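Local coordinates for protein thermostable carboxypeptidase 1 (Pyrococcus furiosus, PDB 1KA2) that removes amino acids one after another from the C-terminus of peptides with broad specificity, as a homodimeric, cobalt-dependent metallocarboxypeptidase, at residues Gly51-Ser54 / Val55-His58; Lys184-Leu187 / Asp188-Glu192; Pro321-Lys324 / Glu325-Phe329. All coordinates share one frame; numbering follows the deposited sequence.

Interaction 1: residues Gly51-Ser54 / Val55-His58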
loop_
_atom_site.group_PDB
_atom_site.type_symbol
_atom_site.label_atom_id
_atom_site.label_comp_id
_atom_site.label_asym_id
_atom_site.label_seq_id
_atom_site.Cartn_x
_atom_site.Cartn_y
_atom_site.Cartn_z
ATOM N N GLY A 51 8.465 11.236 3.975
ATOM C CA GLY A 51 9.076 12.554 4.029
ATOM C C GLY A 51 9.625 13.082 2.705
ATOM O O GLY A 51 9.425 14.249 2.358
ATOM N N GLU A 52 10.325 12.235 1.963
ATOM C CA GLU A 52 10.883 12.657 0.687
ATOM C C GLU A 52 9.770 13.093 -0.271
ATOM O O GLU A 52 9.910 14.095 -0.977
ATOM C CB GLU A 52 11.693 11.515 0.072
ATOM C CG GLU A 52 12.978 11.166 0.805
ATOM C CD GLU A 52 14.022 12.283 0.737
ATOM O OE1 GLU A 52 14.034 13.045 -0.248
ATOM O OE2 GLU A 52 14.843 12.392 1.663
ATOM N N LEU A 53 8.666 12.342 -0.286
ATOM C CA LEU A 53 7.528 12.649 -1.152
ATOM C C LEU A 53 6.831 13.947 -0.768
ATOM O O LEU A 53 6.391 14.689 -1.643
ATOM C CB LEU A 53 6.506 11.499 -1.136
ATOM C CG LEU A 53 7.005 10.186 -1.748
ATOM C CD1 LEU A 53 5.958 9.089 -1.597
ATOM C CD2 LEU A 53 7.344 10.428 -3.217
ATOM N N SER A 54 6.718 14.224 0.529
ATOM C CA SER A 54 6.071 15.465 0.959
ATOM C C SER A 54 6.879 16.648 0.471
ATOM O O SER A 54 6.315 17.650 0.033
ATOM C CB SER A 54 5.947 15.539 2.482
ATOM O OG SER A 54 4.855 14.758 2.927
ATOM N N VAL A 55 8.200 16.541 0.544
ATOM C CA VAL A 55 9.031 17.630 0.061
ATOM C C VAL A 55 8.937 17.715 -1.465
ATOM O O VAL A 55 8.942 18.801 -2.035
ATOM C CB VAL A 55 10.512 17.449 0.463
ATOM C CG1 VAL A 55 11.375 18.486 -0.247
ATOM C CG2 VAL A 55 10.660 17.595 1.982
ATOM N N LEU A 56 8.832 16.566 -2.123
ATOM C CA LEU A 56 8.755 16.551 -3.574
ATOM C C LEU A 56 7.450 17.197 -4.002
ATOM O O LEU A 56 7.414 18.035 -4.907
ATOM C CB LEU A 56 8.808 15.111 -4.099
ATOM C CG LEU A 56 9.470 14.864 -5.460
ATOM C CD1 LEU A 56 9.111 13.452 -5.936
ATOM C CD2 LEU A 56 9.018 15.904 -6.475
ATOM N N SER A 57 6.380 16.794 -3.331
ATOM C CA SER A 57 5.046 17.302 -3.612
ATOM C C SER A 57 4.996 18.832 -3.514
ATOM O O SER A 57 4.550 19.508 -4.445
ATOM C CB SER A 57 4.057 16.675 -2.630
ATOM O OG SER A 57 2.741 16.778 -3.121
ATOM N N HIS A 58 5.456 19.356 -2.379
ATOM C CA HIS A 58 5.499 20.792 -2.098
ATOM C C HIS A 58 6.313 21.510 -3.172
ATOM O O HIS A 58 5.971 22.612 -3.600
ATOM C CB HIS A 58 6.147 21.025 -0.718
ATOM C CG HIS A 58 6.303 22.471 -0.342
ATOM N ND1 HIS A 58 5.239 23.269 0.023
ATOM C CD2 HIS A 58 7.406 23.252 -0.243
ATOM C CE1 HIS A 58 5.679 24.476 0.335
ATOM N NE2 HIS A 58 6.992 24.492 0.182
#

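Interaction 2: residues Lys184-Leu187 / Asp188-Glu192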
loop_
_atom_site.group_PDB
_atom_site.type_symbol
_atom_site.label_atom_id
_atom_site.label_comp_id
_atom_site.label_asym_id
_atom_site.label_seq_id
_atom_site.Cartn_x
_atom_site.Cartn_y
_atom_site.Cartn_z
ATOM N N LYS A 184 -26.962 23.682 26.661
ATOM C CA LYS A 184 -26.546 23.435 28.043
ATOM C C LYS A 184 -27.725 23.083 28.955
ATOM O O LYS A 184 -27.710 22.055 29.640
ATOM C CB LYS A 184 -25.811 24.664 28.605
ATOM C CG LYS A 184 -24.657 24.334 29.552
ATOM C CD LYS A 184 -25.091 23.417 30.689
ATOM C CE LYS A 184 -23.923 23.057 31.602
ATOM N NZ LYS A 184 -24.304 22.027 32.609
ATOM N N PRO A 185 -28.763 23.936 28.984
ATOM C CA PRO A 185 -29.906 23.628 29.849
ATOM C C PRO A 185 -30.540 22.283 29.503
ATOM O O PRO A 185 -30.867 21.490 30.393
ATOM C CB PRO A 185 -30.843 24.811 29.614
ATOM C CG PRO A 185 -30.541 25.202 28.196
ATOM C CD PRO A 185 -29.033 25.123 28.156
ATOM N N LEU A 186 -30.693 22.023 28.208
ATOM C CA LEU A 186 -31.282 20.771 27.745
ATOM C C LEU A 186 -30.528 19.611 28.378
ATOM O O LEU A 186 -31.125 18.611 28.775
ATOM C CB LEU A 186 -31.205 20.682 26.217
ATOM C CG LEU A 186 -32.353 19.938 25.526
ATOM C CD1 LEU A 186 -32.090 19.870 24.032
ATOM C CD2 LEU A 186 -32.498 18.542 26.111
ATOM N N LEU A 187 -29.209 19.750 28.471
ATOM C CA LEU A 187 -28.385 18.713 29.078
ATOM C C LEU A 187 -28.783 18.540 30.540
ATOM O O LEU A 187 -29.106 17.436 30.976
ATOM C CB LEU A 187 -26.899 19.079 28.998
ATOM C CG LEU A 187 -25.957 18.154 29.779
ATOM C CD1 LEU A 187 -26.026 16.737 29.218
ATOM C CD2 LEU A 187 -24.540 18.693 29.705
ATOM N N ASP A 188 -28.759 19.638 31.289
ATOM C CA ASP A 188 -29.117 19.606 32.703
ATOM C C ASP A 188 -30.458 18.907 32.915
ATOM O O ASP A 188 -30.579 18.023 33.764
ATOM C CB ASP A 188 -29.192 21.027 33.269
ATOM C CG ASP A 188 -27.878 21.778 33.151
ATOM O OD1 ASP A 188 -26.850 21.302 33.688
ATOM O OD2 ASP A 188 -27.877 22.855 32.521
ATOM N N LYS A 189 -31.463 19.302 32.139
ATOM C CA LYS A 189 -32.790 18.705 32.254
ATOM C C LYS A 189 -32.731 17.199 32.000
ATOM O O LYS A 189 -33.289 16.408 32.764
ATOM C CB LYS A 189 -33.755 19.359 31.259
ATOM C CG LYS A 189 -35.220 18.979 31.472
ATOM C CD LYS A 189 -35.749 19.521 32.799
ATOM C CE LYS A 189 -36.564 18.473 33.555
ATOM N NZ LYS A 189 -37.056 19.000 34.863
ATOM N N ILE A 190 -32.052 16.808 30.924
ATOM C CA ILE A 190 -31.914 15.397 30.573
ATOM C C ILE A 190 -31.284 14.619 31.723
ATOM O O ILE A 190 -31.777 13.565 32.124
ATOM C CB ILE A 190 -31.026 15.216 29.320
ATOM C CG1 ILE A 190 -31.777 15.678 28.071
ATOM C CG2 ILE A 190 -30.592 13.764 29.190
ATOM C CD1 ILE A 190 -30.942 15.630 26.806
ATOM N N LEU A 191 -30.186 15.154 32.239
ATOM C CA LEU A 191 -29.447 14.531 33.327
ATOM C C LEU A 191 -30.210 14.419 34.640
ATOM O O LEU A 191 -29.927 13.532 35.443
ATOM C CB LEU A 191 -28.149 15.305 33.576
ATOM C CG LEU A 191 -27.046 15.217 32.524
ATOM C CD1 LEU A 191 -26.003 16.302 32.761
ATOM C CD2 LEU A 191 -26.415 13.838 32.588
ATOM N N GLU A 192 -31.174 15.308 34.868
ATOM C CA GLU A 192 -31.911 15.273 36.126
ATOM C C GLU A 192 -33.218 14.479 36.138
ATOM O O GLU A 192 -33.715 14.134 37.209
ATOM C CB GLU A 192 -32.160 16.703 36.632
ATOM C CG GLU A 192 -32.997 17.590 35.721
ATOM C CD GLU A 192 -33.109 19.018 36.247
ATOM O OE1 GLU A 192 -32.087 19.740 36.259
ATOM O OE2 GLU A 192 -34.220 19.420 36.658
#

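Interaction 3: residues Pro321-Lys324 / Glu325-Phe329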
loop_
_atom_site.group_PDB
_atom_site.type_symbol
_atom_site.label_atom_id
_atom_site.label_comp_id
_atom_site.label_asym_id
_atom_site.label_seq_id
_atom_site.Cartn_x
_atom_site.Cartn_y
_atom_site.Cartn_z
ATOM N N PRO A 321 -31.925 -8.165 14.939
ATOM C CA PRO A 321 -31.846 -9.606 14.675
ATOM C C PRO A 321 -30.426 -10.119 14.434
ATOM O O PRO A 321 -30.078 -11.226 14.853
ATOM C CB PRO A 321 -32.777 -9.796 13.471
ATOM C CG PRO A 321 -32.836 -8.433 12.836
ATOM C CD PRO A 321 -32.855 -7.501 14.010
ATOM N N VAL A 322 -29.610 -9.303 13.774
ATOM C CA VAL A 322 -28.232 -9.669 13.480
ATOM C C VAL A 322 -27.405 -9.751 14.755
ATOM O O VAL A 322 -26.515 -10.596 14.880
ATOM C CB VAL A 322 -27.591 -8.653 12.530
ATOM C CG1 VAL A 322 -26.146 -9.036 12.253
ATOM C CG2 VAL A 322 -28.388 -8.605 11.238
ATOM N N LEU A 323 -27.698 -8.860 15.695
ATOM C CA LEU A 323 -26.999 -8.844 16.972
ATOM C C LEU A 323 -27.312 -10.143 17.726
ATOM O O LEU A 323 -26.432 -10.752 18.333
ATOM C CB LEU A 323 -27.448 -7.634 17.808
ATOM C CG LEU A 323 -27.062 -6.224 17.346
ATOM C CD1 LEU A 323 -27.553 -5.204 18.376
ATOM C CD2 LEU A 323 -25.549 -6.116 17.187
ATOM N N LYS A 324 -28.577 -10.553 17.678
ATOM C CA LYS A 324 -29.030 -11.772 18.345
ATOM C C LYS A 324 -28.381 -13.021 17.746
ATOM O O LYS A 324 -27.984 -13.930 18.472
ATOM C CB LYS A 324 -30.557 -11.896 18.243
ATOM C CG LYS A 324 -31.344 -10.846 19.032
ATOM C CD LYS A 324 -31.292 -11.109 20.534
ATOM C CE LYS A 324 -32.058 -12.368 20.917
ATOM N NZ LYS A 324 -33.509 -12.255 20.588
ATOM N N GLU A 325 -28.280 -13.061 16.421
ATOM C CA GLU A 325 -27.680 -14.203 15.729
ATOM C C GLU A 325 -26.214 -14.429 16.078
ATOM O O GLU A 325 -25.783 -15.562 16.273
ATOM C CB GLU A 325 -27.781 -14.020 14.209
ATOM C CG GLU A 325 -29.154 -14.264 13.611
ATOM C CD GLU A 325 -29.191 -13.969 12.118
ATOM O OE1 GLU A 325 -28.329 -14.505 11.377
ATOM O OE2 GLU A 325 -30.085 -13.203 11.690
ATOM N N ASN A 326 -25.456 -13.341 16.166
ATOM C CA ASN A 326 -24.026 -13.420 16.428
ATOM C C ASN A 326 -23.543 -13.187 17.853
ATOM O O ASN A 326 -22.409 -13.536 18.183
ATOM C CB ASN A 326 -23.307 -12.451 15.490
ATOM C CG ASN A 326 -23.394 -12.879 14.038
ATOM O OD1 ASN A 326 -22.629 -13.732 13.586
ATOM N ND2 ASN A 326 -24.338 -12.298 13.301
ATOM N N LEU A 327 -24.381 -12.600 18.702
ATOM C CA LEU A 327 -23.968 -12.337 20.075
ATOM C C LEU A 327 -24.794 -13.133 21.091
ATOM O O LEU A 327 -25.986 -12.867 21.285
ATOM C CB LEU A 327 -24.070 -10.839 20.356
ATOM C CG LEU A 327 -23.366 -9.932 19.334
ATOM C CD1 LEU A 327 -23.668 -8.478 19.656
ATOM C CD2 LEU A 327 -21.862 -10.181 19.345
ATOM N N PRO A 328 -24.162 -14.123 21.756
ATOM C CA PRO A 328 -24.817 -14.976 22.755
ATOM C C PRO A 328 -25.455 -14.182 23.886
ATOM O O PRO A 328 -26.609 -14.413 24.240
ATOM C CB PRO A 328 -23.677 -15.859 23.259
ATOM C CG PRO A 328 -22.799 -15.980 22.057
ATOM C CD PRO A 328 -22.770 -14.556 21.543
ATOM N N PHE A 329 -24.694 -13.246 24.448
ATOM C CA PHE A 329 -25.181 -12.424 25.547
ATOM C C PHE A 329 -26.364 -11.550 25.158
ATOM O O PHE A 329 -26.950 -10.884 26.014
ATOM C CB PHE A 329 -24.046 -11.560 26.094
ATOM C CG PHE A 329 -23.417 -10.665 25.068
ATOM C CD1 PHE A 329 -24.065 -9.513 24.638
ATOM C CD2 PHE A 329 -22.168 -10.971 24.545
ATOM C CE1 PHE A 329 -23.474 -8.680 23.703
ATOM C CE2 PHE A 329 -21.570 -10.147 23.610
ATOM C CZ PHE A 329 -22.224 -8.997 23.190
HETATM O O HOH W 1 -28.239 -13.937 21.253
#

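Interaction 1: residues Gly51-Ser54 / Val55-His58
Leu53 and Leu56 lie one turn apart on alpha-helix 43-61, on a face that helps build the homodimer interface. Backbone bonding comes first: four consecutive i to i+4 hydrogen bonds join Gly51-Ser54 to Val55-His58. The shortest runs from Ser57 N to Leu53 O, 2.7 Å, and that from His58 N to Ser54 O, 3.1 Å, is the straightest at 170°.

Apolar contact is thin between the segments themselves, with Leu53 CD2 only grazing Leu56 CD1 at 4.4 Å. Both leucines pack on Ile23 of helix 8-36; across the dimer Leu53 meets Ala26 and Leu56 meets Leu56 of the second subunit. Glu52 and Val55 both pack on Arg19 of the second subunit.

Among polar side chains, Ser54 OG hydrogen-bonds Gln27 OE1, which ties helix 43-61 to helix 8-36; a weak bond from the same hydroxyl goes to Gln50 O of its own helix. Several side-chain carbons also rest on carbonyl oxygens of the turn before. Val55 CG2, anti to its own carbonyl carbon and thus turned back along the helix, rests 3.6 Å from Gly51 O.

Interaction 2: residues Lys184-Leu187 / Asp188-Glu192
Lys184 reaches forward one turn to Asp188, and its NZ makes a salt bridge with Asp188 OD1 at 2.9 Å. The ammonium arrives on the syn side of that oxygen, 22° out of the carboxylate plane. A bend at chi2 (-54°) sends the otherwise extended lysine chain along the helix, with CD brushing Asp188 OD2 at 3.4 Å. That second oxygen sits 3.0 Å from Lys184 O, two acceptors side by side, so the nearby positive charge probably eases an otherwise unfavourable approach.

Two apolar pairs follow round the helix from the salt bridge. Leu187 CG meets Leu191 CD1 at 3.5 Å, and its CD1 branch leans on the same methyl. On another face Leu186 CD2 presses on Ile190 CD1 at 3.4 Å, closer than methyl groups usually come. Ile190 CG1 also lies against Leu186 O.

The backbone bonds of this turn are intact although the helix is kinked at Pro185, whose nitrogen cannot donate to the turn before: Asp188 N bonds Lys184 O in the carbonyl plane, and Leu191 N bonds Leu187 O at 2.8 Å.

Further out, Leu186 and Ile190 share Val494 of helix 488-498, whereas Leu187 packs on Val357 and Phe361, and Leu191 on Pro347. Lys184 NZ has a weak hydrogen bond to Leu394 O, and its chain touches Phe361. With an alanine in place of this lysine, the Asp188 carboxylate is likely to be left without its cation beside a carbonyl oxygen, and the weak link to Leu394 O would go as well.

The whole is an amphipathic turn near the C-terminal end of helix 169-192, with i to i+4 spacing setting a lysine-aspartate pair beside leucine and isoleucine side chains that join the chain's last helix to the 357-361 region.

Interaction 3: residues Pro321-Lys324 / Glu325-Phe329
Val322 O is gripped twice by one residue, Asn326. The backbone N of Asn326 bonds Val322 O at 3.2 Å, and Asn326 ND2 reaches the same oxygen, also at 3.2 Å. The side-chain bond is the straighter one, with an N-H...O angle of 164°, and Val322 O lies close to the plane of the amide. Asn326 holds CG anti to its carbonyl carbon (chi1 -68°), which swings the amide back along the helix beside the Val322 side chain, where ND2 passes 3.9 Å from CG1. The other end of the amide is taken too: OD1 accepts a hydrogen bond from Arg214 NE on helix 209-223.

The turn ends at Leu327, the first residue to leave helical backbone angles. Its N still donates to Leu323 O at 2.8 Å, and its CB and CG crowd over that same oxygen. Leu323 and Leu327 run side by side, CD2 against CD1 at 3.9 Å, and both lean on Phe260. Next comes Pro328, whose nitrogen has no hydrogen to offer Lys324 O; a water lies 2.8 Å from Lys324 O instead; its approach to Leu327 O is very short, and with more acceptors around it than protons the bridge is doubtful. After Pro328, Phe329 folds back, one ring face receiving Leu327 CB near its rim.

Val322 packs on Val215 and Trp218, and Leu327 on Met212, so helix 209-223 covers this side of the terminus.

Where the helix ends, Pro328 deprives Lys324 O of its i+4 donor and a water stands in, while Val322 O, already bonded by the backbone, gains a second donor from the Asn326 amide. With ND2 giving to Val322 O and OD1 receiving from Arg214 NE, the amide is probably held one way round.

All three are local contacts between neighbouring turns, two inside a helix and the third at the end of one, none at the metal site, where His269, His273 and Glu299 hold magnesium here. Interactions 1 and 2 sit on opposite sides of the chain's centre, their centres 49 Å apart; the centre of interaction 3 lies 48 Å from that of interaction 1. Interactions 2 and 3 have centres 34 Å apart and nearest atoms about 22 Å apart, against about 39 and 40 Å for the other pairs, so none touches another. Residues 51-58 meet the second subunit; 184-192 and 321-329 touch no other chain of the dimer, packing chiefly on helices 488-498 and 359-375, and on helix 209-223.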